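Local structure of flagellar basal body protein (Helicobacter pylori, 5NPY) at residues Ile312-Gln317 with Glu340-Gly344; Val144-Lys150 with Gly171-Leu177; Thr191-Ile195 with Ala469-Gly473; Ala231-Asn237 with Val350-Pro355. The protein probably serves as a structural subunit of the flagellar hook, the curved joint that couples the rotary motor of the cell to the filament. All coordinates share one frame; numbering follows the deposited sequence.

Interaction 1. Residues Ile312-Gln317 with Glu340-Gly344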
loop_
_atom_site.group_PDB
_atom_site.type_symbol
_atom_site.label_atom_id
_atom_site.label_comp_id
_atom_site.label_asym_id
_atom_site.label_seq_id
_atom_site.Cartn_x
_atom_site.Cartn_y
_atom_site.Cartn_z
ATOM N N ILE A 312 -1.533 18.564 -39.322
ATOM C CA ILE A 312 -0.905 18.133 -40.564
ATOM C C ILE A 312 -0.611 19.385 -41.375
ATOM O O ILE A 312 -1.528 20.094 -41.798
ATOM C CB ILE A 312 -1.786 17.151 -41.340
ATOM C CG1 ILE A 312 -2.265 16.041 -40.410
ATOM C CG2 ILE A 312 -1.009 16.539 -42.512
ATOM C CD1 ILE A 312 -3.165 15.043 -41.097
ATOM N N ALA A 313 0.674 19.666 -41.580
ATOM C CA ALA A 313 1.122 20.924 -42.155
ATOM C C ALA A 313 2.045 20.666 -43.336
ATOM O O ALA A 313 2.809 19.696 -43.354
ATOM C CB ALA A 313 1.850 21.784 -41.110
ATOM N N ASN A 314 1.958 21.550 -44.330
ATOM C CA ASN A 314 2.885 21.548 -45.447
ATOM C C ASN A 314 3.980 22.549 -45.148
ATOM O O ASN A 314 3.674 23.739 -44.975
ATOM C CB ASN A 314 2.172 21.911 -46.741
ATOM C CG ASN A 314 3.110 21.960 -47.934
ATOM O OD1 ASN A 314 4.301 21.701 -47.812
ATOM N ND2 ASN A 314 2.564 22.276 -49.104
ATOM N N PRO A 315 5.254 22.135 -45.063
ATOM C CA PRO A 315 6.309 23.094 -44.713
ATOM C C PRO A 315 6.709 23.986 -45.884
ATOM O O PRO A 315 7.012 25.169 -45.692
ATOM C CB PRO A 315 7.469 22.193 -44.257
ATOM C CG PRO A 315 7.062 20.758 -44.597
ATOM C CD PRO A 315 5.803 20.808 -45.387
ATOM N N SER A 316 6.710 23.445 -47.103
ATOM C CA SER A 316 7.051 24.257 -48.261
ATOM C C SER A 316 5.916 25.218 -48.609
ATOM O O SER A 316 4.770 25.055 -48.185
ATOM C CB SER A 316 7.364 23.382 -49.469
ATOM O OG SER A 316 7.689 24.199 -50.580
ATOM N N GLN A 317 6.248 26.236 -49.399
ATOM C CA GLN A 317 5.228 27.167 -49.849
ATOM C C GLN A 317 4.588 26.741 -51.158
ATOM O O GLN A 317 3.569 27.318 -51.549
ATOM C CB GLN A 317 5.802 28.576 -49.982
ATOM C CG GLN A 317 4.735 29.637 -49.805
ATOM C CD GLN A 317 5.210 30.829 -49.005
ATOM O OE1 GLN A 317 6.396 31.171 -49.017
ATOM N NE2 GLN A 317 4.281 31.470 -48.296
ATOM N N GLU A 340 -6.047 21.100 -49.873
ATOM C CA GLU A 340 -4.802 21.701 -50.249
ATOM C C GLU A 340 -4.124 22.374 -49.101
ATOM O O GLU A 340 -4.693 23.205 -48.442
ATOM C CB GLU A 340 -5.043 22.738 -51.334
ATOM C CG GLU A 340 -3.846 23.630 -51.603
ATOM C CD GLU A 340 -4.100 24.680 -52.661
ATOM O OE1 GLU A 340 -4.631 25.737 -52.315
ATOM O OE2 GLU A 340 -3.758 24.442 -53.828
ATOM N N LEU A 341 -2.889 22.001 -48.879
ATOM C CA LEU A 341 -2.074 22.599 -47.831
ATOM C C LEU A 341 -0.884 23.291 -48.476
ATOM O O LEU A 341 -0.038 22.637 -49.096
ATOM C CB LEU A 341 -1.608 21.553 -46.822
ATOM C CG LEU A 341 -2.671 20.694 -46.151
ATOM C CD1 LEU A 341 -1.991 19.603 -45.343
ATOM C CD2 LEU A 341 -3.578 21.551 -45.274
ATOM N N LYS A 342 -0.833 24.608 -48.349
ATOM C CA LYS A 342 0.376 25.367 -48.589
ATOM C C LYS A 342 0.982 25.690 -47.227
ATOM O O LYS A 342 0.514 25.201 -46.194
ATOM C CB LYS A 342 0.073 26.616 -49.423
ATOM C CG LYS A 342 -0.704 27.686 -48.677
ATOM C CD LYS A 342 -0.905 28.938 -49.518
ATOM C CE LYS A 342 -2.131 28.823 -50.403
ATOM N NZ LYS A 342 -2.645 30.164 -50.805
ATOM N N LYS A 343 2.026 26.525 -47.218
ATOM C CA LYS A 343 2.765 26.796 -45.987
ATOM C C LYS A 343 1.842 27.279 -44.872
ATOM O O LYS A 343 1.906 26.789 -43.738
ATOM C CB LYS A 343 3.869 27.820 -46.261
ATOM C CG LYS A 343 4.775 28.102 -45.074
ATOM C CD LYS A 343 5.110 29.586 -44.960
ATOM C CE LYS A 343 3.873 30.418 -44.613
ATOM N NZ LYS A 343 3.254 30.038 -43.301
ATOM N N GLY A 344 0.955 28.222 -45.179
ATOM C CA GLY A 344 0.116 28.782 -44.135
ATOM C C GLY A 344 -1.023 27.879 -43.705
ATOM O O GLY A 344 -1.497 27.979 -42.570
HETATM O O HOH W 1 0.976 24.126 -43.253
#
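I312 meets L341 near the ends of strands 308-313 and 339-341: the CD1 methyl of L341 lies 3.6 Å from the carbonyl O of I312, and its approach to CG2 of I312 is looser. F322 of strand 320-325 touches both side chains. N314 carries the polar part of the contact. With its CG anti to the backbone N (chi1 178°), the amide reaches across to residues 340-344, and ND2 donates to the carbonyl O of L341 at 2.6 Å, almost straight at 172°. That oxygen lies practically in the amide plane of N314, while the donor itself is tilted from the carbonyl plane of L341. ND2 also donates to the carbonyl O of T318, and OD1 takes a weak bond from the backbone N of S316, so the flat amide is held from both ends and its rotation is fixed. Nearer the backbone, CB of N314 packs 3.8 Å from CB of L341. The backbone of N314 joins in too: its O receives a CA-H...O contact from K343 at 3.3 Å to CA, and a water accepts from N of N314 and probably donates to O of K343. Past P315 and S316, whose OG is hydrogen-bonded to OG1 of T318, the end of Q317 crosses the bent chain of K343, NE2 lying 3.9 Å from CE, on the exposed outer side. What results is an asparagine side-chain-to-backbone bond joining a loop to a strand end, far from the chain's centre, where the sheet of 308-313 and 346-364 meets the five-stranded sheet ending in 339-341.

Interaction 2. Residues Val144-Lys150 with Gly171-Leu177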
loop_
_atom_site.group_PDB
_atom_site.type_symbol
_atom_site.label_atom_id
_atom_site.label_comp_id
_atom_site.label_asym_id
_atom_site.label_seq_id
_atom_site.Cartn_x
_atom_site.Cartn_y
_atom_site.Cartn_z
ATOM N N VAL A 144 1.643 -10.202 39.267
ATOM C CA VAL A 144 1.058 -11.179 38.352
ATOM C C VAL A 144 2.055 -11.484 37.236
ATOM O O VAL A 144 2.486 -10.579 36.512
ATOM C CB VAL A 144 -0.265 -10.654 37.783
ATOM C CG1 VAL A 144 -0.923 -11.707 36.901
ATOM C CG2 VAL A 144 -1.177 -10.222 38.927
ATOM N N TYR A 145 2.414 -12.760 37.086
ATOM C CA TYR A 145 3.356 -13.177 36.048
ATOM C C TYR A 145 2.632 -13.553 34.763
ATOM O O TYR A 145 1.583 -14.215 34.791
ATOM C CB TYR A 145 4.210 -14.369 36.500
ATOM C CG TYR A 145 5.304 -13.998 37.465
ATOM C CD1 TYR A 145 5.024 -13.163 38.538
ATOM C CD2 TYR A 145 6.611 -14.477 37.318
ATOM C CE1 TYR A 145 5.985 -12.794 39.428
ATOM C CE2 TYR A 145 7.604 -14.110 38.236
ATOM C CZ TYR A 145 7.264 -13.262 39.291
ATOM O OH TYR A 145 8.158 -12.833 40.242
ATOM N N GLY A 146 3.228 -13.154 33.643
ATOM C CA GLY A 146 2.752 -13.514 32.327
ATOM C C GLY A 146 3.814 -13.261 31.285
ATOM O O GLY A 146 4.977 -13.001 31.606
ATOM N N ILE A 147 3.404 -13.347 30.022
ATOM C CA ILE A 147 4.288 -13.000 28.914
ATOM C C ILE A 147 4.280 -11.482 28.770
ATOM O O ILE A 147 3.307 -10.895 28.293
ATOM C CB ILE A 147 3.866 -13.676 27.606
ATOM C CG1 ILE A 147 3.800 -15.205 27.742
ATOM C CG2 ILE A 147 4.826 -13.276 26.489
ATOM C CD1 ILE A 147 5.054 -15.941 27.257
ATOM N N ASP A 148 5.360 -10.841 29.194
ATOM C CA ASP A 148 5.562 -9.421 28.940
ATOM C C ASP A 148 6.146 -9.283 27.539
ATOM O O ASP A 148 7.267 -9.737 27.289
ATOM C CB ASP A 148 6.486 -8.833 30.006
ATOM C CG ASP A 148 6.730 -7.340 29.830
ATOM O OD1 ASP A 148 6.155 -6.728 28.896
ATOM O OD2 ASP A 148 7.490 -6.773 30.653
ATOM N N LEU A 149 5.383 -8.683 26.611
ATOM C CA LEU A 149 5.907 -8.463 25.263
ATOM C C LEU A 149 6.942 -7.349 25.233
ATOM O O LEU A 149 7.697 -7.244 24.258
ATOM C CB LEU A 149 4.778 -8.152 24.275
ATOM C CG LEU A 149 3.876 -9.300 23.799
ATOM C CD1 LEU A 149 2.879 -8.830 22.737
ATOM C CD2 LEU A 149 4.714 -10.435 23.252
ATOM N N LYS A 150 6.991 -6.532 26.283
ATOM C CA LYS A 150 7.992 -5.479 26.436
ATOM C C LYS A 150 7.852 -4.441 25.332
ATOM O O LYS A 150 8.831 -3.998 24.727
ATOM C CB LYS A 150 9.406 -6.057 26.498
ATOM C CG LYS A 150 9.613 -6.984 27.687
ATOM C CD LYS A 150 11.085 -7.203 28.007
ATOM C CE LYS A 150 11.261 -8.051 29.270
ATOM N NZ LYS A 150 10.721 -9.440 29.106
ATOM N N GLY A 171 5.610 -18.081 24.050
ATOM C CA GLY A 171 6.870 -18.302 24.739
ATOM C C GLY A 171 6.735 -18.918 26.118
ATOM O O GLY A 171 5.623 -19.184 26.582
ATOM N N ASN A 172 7.862 -19.139 26.794
ATOM C CA ASN A 172 7.872 -19.929 28.019
ATOM C C ASN A 172 8.501 -19.206 29.205
ATOM O O ASN A 172 8.759 -19.844 30.229
ATOM C CB ASN A 172 8.610 -21.254 27.798
ATOM C CG ASN A 172 10.123 -21.079 27.760
ATOM O OD1 ASN A 172 10.640 -20.003 27.437
ATOM N ND2 ASN A 172 10.843 -22.146 28.095
ATOM N N THR A 173 8.773 -17.913 29.099
ATOM C CA THR A 173 9.371 -17.156 30.194
ATOM C C THR A 173 8.380 -16.107 30.681
ATOM O O THR A 173 8.012 -15.200 29.926
ATOM C CB THR A 173 10.683 -16.507 29.762
ATOM O OG1 THR A 173 11.660 -17.532 29.535
ATOM C CG2 THR A 173 11.181 -15.542 30.831
ATOM N N LEU A 174 7.967 -16.231 31.941
ATOM C CA LEU A 174 6.960 -15.370 32.543
ATOM C C LEU A 174 7.620 -14.355 33.464
ATOM O O LEU A 174 8.597 -14.674 34.146
ATOM C CB LEU A 174 5.947 -16.205 33.331
ATOM C CG LEU A 174 5.418 -17.419 32.568
ATOM C CD1 LEU A 174 4.466 -18.250 33.442
ATOM C CD2 LEU A 174 4.742 -16.990 31.253
ATOM N N SER A 175 7.073 -13.144 33.495
ATOM C CA SER A 175 7.604 -12.083 34.339
ATOM C C SER A 175 6.444 -11.202 34.781
ATOM O O SER A 175 5.307 -11.382 34.323
ATOM C CB SER A 175 8.682 -11.274 33.597
ATOM O OG SER A 175 8.130 -10.398 32.631
ATOM N N PRO A 176 6.685 -10.255 35.697
ATOM C CA PRO A 176 5.608 -9.348 36.105
ATOM C C PRO A 176 5.129 -8.485 34.951
ATOM O O PRO A 176 5.929 -7.963 34.171
ATOM C CB PRO A 176 6.262 -8.498 37.197
ATOM C CG PRO A 176 7.277 -9.383 37.770
ATOM C CD PRO A 176 7.846 -10.118 36.593
ATOM N N LEU A 177 3.809 -8.341 34.850
ATOM C CA LEU A 177 3.194 -7.510 33.823
ATOM C C LEU A 177 3.070 -6.073 34.311
ATOM O O LEU A 177 2.666 -5.824 35.451
ATOM C CB LEU A 177 1.816 -8.058 33.447
ATOM C CG LEU A 177 1.874 -9.520 33.013
ATOM C CD1 LEU A 177 0.531 -9.967 32.436
ATOM C CD2 LEU A 177 3.021 -9.757 32.014
#
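Y145 swings its ring beside its own backbone N, CG being anti to the carbonyl carbon (chi1 -76°), and this lays one ring face against P176. The proline CD sits over the middle of that face, 4.2 Å from the centroid and only 12° off the normal, a CH-pi contact; the two side chains run side by side, and the carbonyl carbon of S175 covers the same face nearer its rim. L177 takes a similar first torsion, which carries its CD2 methyl against the backbone of G146, 3.7 Å from the C atom. I147 sends CD1 to the carbonyl O of G171 at 3.4 Å, an oxygen that also accepts from the indole NE1 of W546. The side chains of I147 and L174 cross, CG1 of I147 lying 4.0 Å from CD2 of L174.

Between these side chains the strands join at G146 and S175: N of G146 to O of S175 and N of S175 to O of G146, each 2.8 Å. A third bond, from N of L177 to O of V144, is 3.1 Å long and points nearly straight down the carbonyl. The N-to-C directions of the two short strands differ by 122°, well short of antiparallel, so the pairing is short and splayed. Beyond it D148 OD1 accepts from N of K150 in an Asx turn. G146 and S175 thus form a hydrogen-bonded antiparallel bridge, both segments falling in the D1 range of FlgE/F/G hook proteins.

Interaction 3. Residues Thr191-Ile195 with Ala469-Gly473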
loop_
_atom_site.group_PDB
_atom_site.type_symbol
_atom_site.label_atom_id
_atom_site.label_comp_id
_atom_site.label_asym_id
_atom_site.label_seq_id
_atom_site.Cartn_x
_atom_site.Cartn_y
_atom_site.Cartn_z
ATOM N N THR A 191 8.757 5.188 6.537
ATOM C CA THR A 191 9.931 5.009 5.696
ATOM C C THR A 191 9.729 3.994 4.584
ATOM O O THR A 191 10.677 3.720 3.840
ATOM C CB THR A 191 11.136 4.584 6.536
ATOM O OG1 THR A 191 10.890 3.284 7.090
ATOM C CG2 THR A 191 11.384 5.604 7.655
ATOM N N LYS A 192 8.525 3.452 4.429
ATOM C CA LYS A 192 8.325 2.328 3.522
ATOM C C LYS A 192 6.858 2.283 3.136
ATOM O O LYS A 192 6.009 2.052 3.993
ATOM C CB LYS A 192 8.764 1.019 4.198
ATOM C CG LYS A 192 8.783 -0.202 3.291
ATOM C CD LYS A 192 9.243 -1.461 4.042
ATOM C CE LYS A 192 8.108 -2.138 4.802
ATOM N NZ LYS A 192 8.625 -3.266 5.631
ATOM N N VAL A 193 6.553 2.480 1.857
ATOM C CA VAL A 193 5.171 2.473 1.382
ATOM C C VAL A 193 5.068 1.566 0.159
ATOM O O VAL A 193 5.808 1.748 -0.821
ATOM C CB VAL A 193 4.685 3.892 1.052
ATOM C CG1 VAL A 193 3.259 3.871 0.492
ATOM C CG2 VAL A 193 4.804 4.790 2.292
ATOM N N GLY A 194 4.167 0.589 0.224
ATOM C CA GLY A 194 3.852 -0.284 -0.899
ATOM C C GLY A 194 2.360 -0.282 -1.211
ATOM O O GLY A 194 1.538 -0.635 -0.358
ATOM N N ILE A 195 1.978 0.136 -2.409
ATOM C CA ILE A 195 0.559 0.213 -2.755
ATOM C C ILE A 195 0.229 -0.850 -3.795
ATOM O O ILE A 195 1.053 -1.219 -4.643
ATOM C CB ILE A 195 0.112 1.603 -3.266
ATOM C CG1 ILE A 195 0.846 1.973 -4.556
ATOM C CG2 ILE A 195 0.260 2.651 -2.160
ATOM C CD1 ILE A 195 0.312 3.216 -5.252
ATOM N N ALA A 469 -2.877 0.127 0.755
ATOM C CA ALA A 469 -1.641 0.853 1.047
ATOM C C ALA A 469 -1.038 0.295 2.330
ATOM O O ALA A 469 -1.647 0.383 3.399
ATOM C CB ALA A 469 -1.876 2.360 1.179
ATOM N N SER A 470 0.137 -0.300 2.209
ATOM C CA SER A 470 0.898 -0.852 3.315
ATOM C C SER A 470 2.072 0.078 3.615
ATOM O O SER A 470 2.695 0.632 2.703
ATOM C CB SER A 470 1.400 -2.266 2.984
ATOM O OG SER A 470 0.327 -3.158 2.693
ATOM N N GLN A 471 2.373 0.243 4.894
ATOM C CA GLN A 471 3.243 1.334 5.288
ATOM C C GLN A 471 3.532 1.231 6.777
ATOM O O GLN A 471 2.657 0.858 7.561
ATOM C CB GLN A 471 2.594 2.674 4.972
ATOM C CG GLN A 471 3.331 3.816 5.491
ATOM C CD GLN A 471 2.457 4.952 5.791
ATOM O OE1 GLN A 471 2.865 5.942 6.228
ATOM N NE2 GLN A 471 1.241 4.832 5.570
ATOM N N ASP A 472 4.750 1.585 7.163
ATOM C CA ASP A 472 5.152 1.395 8.539
ATOM C C ASP A 472 4.875 2.606 9.413
ATOM O O ASP A 472 5.034 2.508 10.631
ATOM C CB ASP A 472 6.649 1.009 8.595
ATOM C CG ASP A 472 7.559 2.057 7.958
ATOM O OD1 ASP A 472 8.771 2.040 8.258
ATOM O OD2 ASP A 472 7.076 2.885 7.159
ATOM N N GLY A 473 4.465 3.735 8.843
ATOM C CA GLY A 473 4.263 4.934 9.650
ATOM C C GLY A 473 2.942 4.888 10.399
ATOM O O GLY A 473 1.978 4.273 9.953
#
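V193 lays its CG2 methyl against CG of Q471, 3.7 Å away, the two side chains running side by side on one face of the sheet. Farther along that face CG2 of I195 meets CB of A469 at 4.0 Å. Between these two non-hydrogen-bonded pairs, G194 and S470 exchange backbone bonds, N of G194 to O of S470 and N of S470 to O of G194, both 2.9 Å.

At the T191 end the pairing continues as a weak bond from N of D472 to O of K192, and a carboxylate takes over. D472 folds its CG between its own N and carbonyl carbon (chi1 59°), turning both oxygens on T191: OD2 accepts from N of T191 at 2.9 Å, OD1 from its OG1 hydroxyl at 2.7 Å, each through a syn lone pair. N of K192 adds a weak bond to OD2. Two-pronged binding of this kind fixes the carboxylate's rotation.

Strand 465-471 forms one edge of a four-stranded mixed sheet, with 192-198 next to it and 442-447 beyond. I195, A469 and Q471 pack on strand 346-364, while V193 and I195 reach strand 370-381.

Interaction 4. Residues Ala231-Asn237 with Val350-Pro355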
loop_
_atom_site.group_PDB
_atom_site.type_symbol
_atom_site.label_atom_id
_atom_site.label_comp_id
_atom_site.label_asym_id
_atom_site.label_seq_id
_atom_site.Cartn_x
_atom_site.Cartn_y
_atom_site.Cartn_z
ATOM N N ALA A 231 -2.880 4.667 -27.048
ATOM C CA ALA A 231 -2.961 5.109 -25.648
ATOM C C ALA A 231 -3.466 6.544 -25.563
ATOM O O ALA A 231 -2.915 7.390 -24.849
ATOM C CB ALA A 231 -1.604 4.966 -24.955
ATOM N N LEU A 232 -4.539 6.816 -26.307
ATOM C CA LEU A 232 -5.085 8.161 -26.434
ATOM C C LEU A 232 -6.605 8.107 -26.547
ATOM O O LEU A 232 -7.204 7.046 -26.746
ATOM C CB LEU A 232 -4.504 8.874 -27.655
ATOM C CG LEU A 232 -3.017 9.240 -27.595
ATOM C CD1 LEU A 232 -2.590 9.660 -28.967
ATOM C CD2 LEU A 232 -2.773 10.355 -26.581
ATOM N N ALA A 233 -7.223 9.284 -26.448
ATOM C CA ALA A 233 -8.649 9.446 -26.696
ATOM C C ALA A 233 -8.867 10.850 -27.239
ATOM O O ALA A 233 -8.060 11.752 -26.995
ATOM C CB ALA A 233 -9.482 9.206 -25.419
ATOM N N ASN A 234 -9.981 11.039 -27.965
ATOM C CA ASN A 234 -10.290 12.354 -28.513
ATOM C C ASN A 234 -11.044 13.211 -27.492
ATOM O O ASN A 234 -11.241 12.832 -26.338
ATOM C CB ASN A 234 -11.067 12.254 -29.830
ATOM C CG ASN A 234 -12.430 11.571 -29.693
ATOM O OD1 ASN A 234 -13.074 11.591 -28.641
ATOM N ND2 ASN A 234 -12.878 10.970 -30.791
ATOM N N ASP A 235 -11.496 14.381 -27.945
ATOM C CA ASP A 235 -12.090 15.387 -27.074
ATOM C C ASP A 235 -13.421 14.936 -26.477
ATOM O O ASP A 235 -13.811 15.407 -25.402
ATOM C CB ASP A 235 -12.286 16.679 -27.861
ATOM C CG ASP A 235 -12.480 17.860 -26.972
ATOM O OD1 ASP A 235 -13.377 18.688 -27.262
ATOM O OD2 ASP A 235 -11.727 17.947 -25.980
ATOM N N ASP A 236 -14.142 14.053 -27.154
ATOM C CA ASP A 236 -15.370 13.494 -26.612
ATOM C C ASP A 236 -15.119 12.188 -25.856
ATOM O O ASP A 236 -16.071 11.433 -25.590
ATOM C CB ASP A 236 -16.399 13.311 -27.734
ATOM C CG ASP A 236 -16.572 14.581 -28.584
ATOM O OD1 ASP A 236 -16.694 14.462 -29.827
ATOM O OD2 ASP A 236 -16.576 15.698 -28.008
ATOM N N ASN A 237 -13.853 11.918 -25.505
ATOM C CA ASN A 237 -13.413 10.844 -24.611
ATOM C C ASN A 237 -13.499 9.462 -25.246
ATOM O O ASN A 237 -13.410 8.449 -24.548
ATOM C CB ASN A 237 -14.174 10.864 -23.281
ATOM C CG ASN A 237 -13.792 12.061 -22.429
ATOM O OD1 ASN A 237 -13.028 12.913 -22.867
ATOM N ND2 ASN A 237 -14.313 12.127 -21.213
ATOM N N VAL A 350 -8.972 17.412 -33.428
ATOM C CA VAL A 350 -9.641 17.807 -32.190
ATOM C C VAL A 350 -8.610 17.656 -31.080
ATOM O O VAL A 350 -7.525 17.113 -31.312
ATOM C CB VAL A 350 -10.910 16.972 -31.907
ATOM C CG1 VAL A 350 -11.920 17.099 -33.060
ATOM C CG2 VAL A 350 -10.549 15.520 -31.678
ATOM N N ALA A 351 -8.930 18.137 -29.878
ATOM C CA ALA A 351 -7.986 18.060 -28.772
ATOM C C ALA A 351 -7.829 16.621 -28.296
ATOM O O ALA A 351 -8.753 15.803 -28.388
ATOM C CB ALA A 351 -8.429 18.957 -27.613
ATOM N N ILE A 352 -6.645 16.335 -27.763
ATOM C CA ILE A 352 -6.170 14.986 -27.484
ATOM C C ILE A 352 -6.137 14.776 -25.977
ATOM O O ILE A 352 -5.725 15.676 -25.231
ATOM C CB ILE A 352 -4.768 14.773 -28.097
ATOM C CG1 ILE A 352 -4.832 14.862 -29.616
ATOM C CG2 ILE A 352 -4.159 13.465 -27.662
ATOM C CD1 ILE A 352 -6.059 14.200 -30.199
ATOM N N LYS A 353 -6.551 13.579 -25.530
ATOM C CA LYS A 353 -6.500 13.215 -24.120
ATOM C C LYS A 353 -5.727 11.916 -23.940
ATOM O O LYS A 353 -5.551 11.132 -24.877
ATOM C CB LYS A 353 -7.904 13.056 -23.511
ATOM C CG LYS A 353 -8.721 14.336 -23.446
ATOM C CD LYS A 353 -10.032 14.124 -22.707
ATOM C CE LYS A 353 -10.856 15.394 -22.702
ATOM N NZ LYS A 353 -12.279 15.090 -22.501
ATOM N N ILE A 354 -5.312 11.680 -22.698
ATOM C CA ILE A 354 -4.445 10.565 -22.326
ATOM C C ILE A 354 -5.073 9.828 -21.144
ATOM O O ILE A 354 -5.622 10.464 -20.234
ATOM C CB ILE A 354 -3.030 11.070 -21.990
ATOM C CG1 ILE A 354 -2.028 9.911 -21.846
ATOM C CG2 ILE A 354 -3.053 11.972 -20.725
ATOM C CD1 ILE A 354 -0.565 10.387 -21.735
ATOM N N PRO A 355 -5.040 8.499 -21.123
ATOM C CA PRO A 355 -5.582 7.768 -19.962
ATOM C C PRO A 355 -4.796 8.084 -18.688
ATOM O O PRO A 355 -3.572 8.240 -18.707
ATOM C CB PRO A 355 -5.461 6.291 -20.374
ATOM C CG PRO A 355 -5.429 6.319 -21.913
ATOM C CD PRO A 355 -4.684 7.616 -22.249
HETATM O O HOH W 2 -11.710 19.772 -29.706
HETATM O O HOH W 3 -13.325 17.504 -23.275
#
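A233 and K353 form a single antiparallel bridge, N of K353 to O of A233 at 2.8 Å and N of A233 to O of K353 at 2.9 Å, after which the loop leaves through a type I turn from N234 to N237. The second bond is the less regular, its donor standing 41° out of the carbonyl plane of K353. On one flank L232 crosses I352, its CD2 methyl 3.6 Å from CG2 of the isoleucine and also close to the carbonyl O of K353. Toward A231 the P355 ring sets CD 3.2 Å from O of A231, an oxygen that accepts from NE2 of Q227. V350 puts CG2 on CB of N234, whose amide is engaged by E238 and K331.

K353 crosses to the turn as a nearly straight chain: CG lies anti to the carbonyl carbon (chi1 -66°) and everything beyond it is extended, which brings NZ to the carbonyl of D235 in the turn. There NZ donates to O of D235 at 3.3 Å from above the carbonyl plane, and a water accepts from NZ while donating to that same oxygen. OD1 of N237 also faces NZ, but the modelled separation is too short to be trusted in detail. The carboxylate of D235 stays beyond salt-bridge distance of NZ, and a second water accepts from N of A351 and donates weakly to OD1 of D235. The ammonium is thus held chiefly by neutral oxygens and water, with the nearby carboxylate probably adding a modest electrostatic contribution.

From the N terminus, interaction 2 comes first, closing a short loop around helix 162-168 and finishing before any other begins. Interaction 3 opens soon after and closes near residue 470, so it spans nearly 280 residues of chain; interaction 4 lies within that span, and interaction 1 within interaction 4. None cross. The order is also spatial: interactions 1 and 2 sit on opposite sides of the chain's centre, their centres 85 Å apart, with interaction 3 near the middle. Interactions 1 and 4 reach the same sheet through neighbouring strands 308-313 and 346-364, and the latter strand runs on to pack against the face of interaction 3.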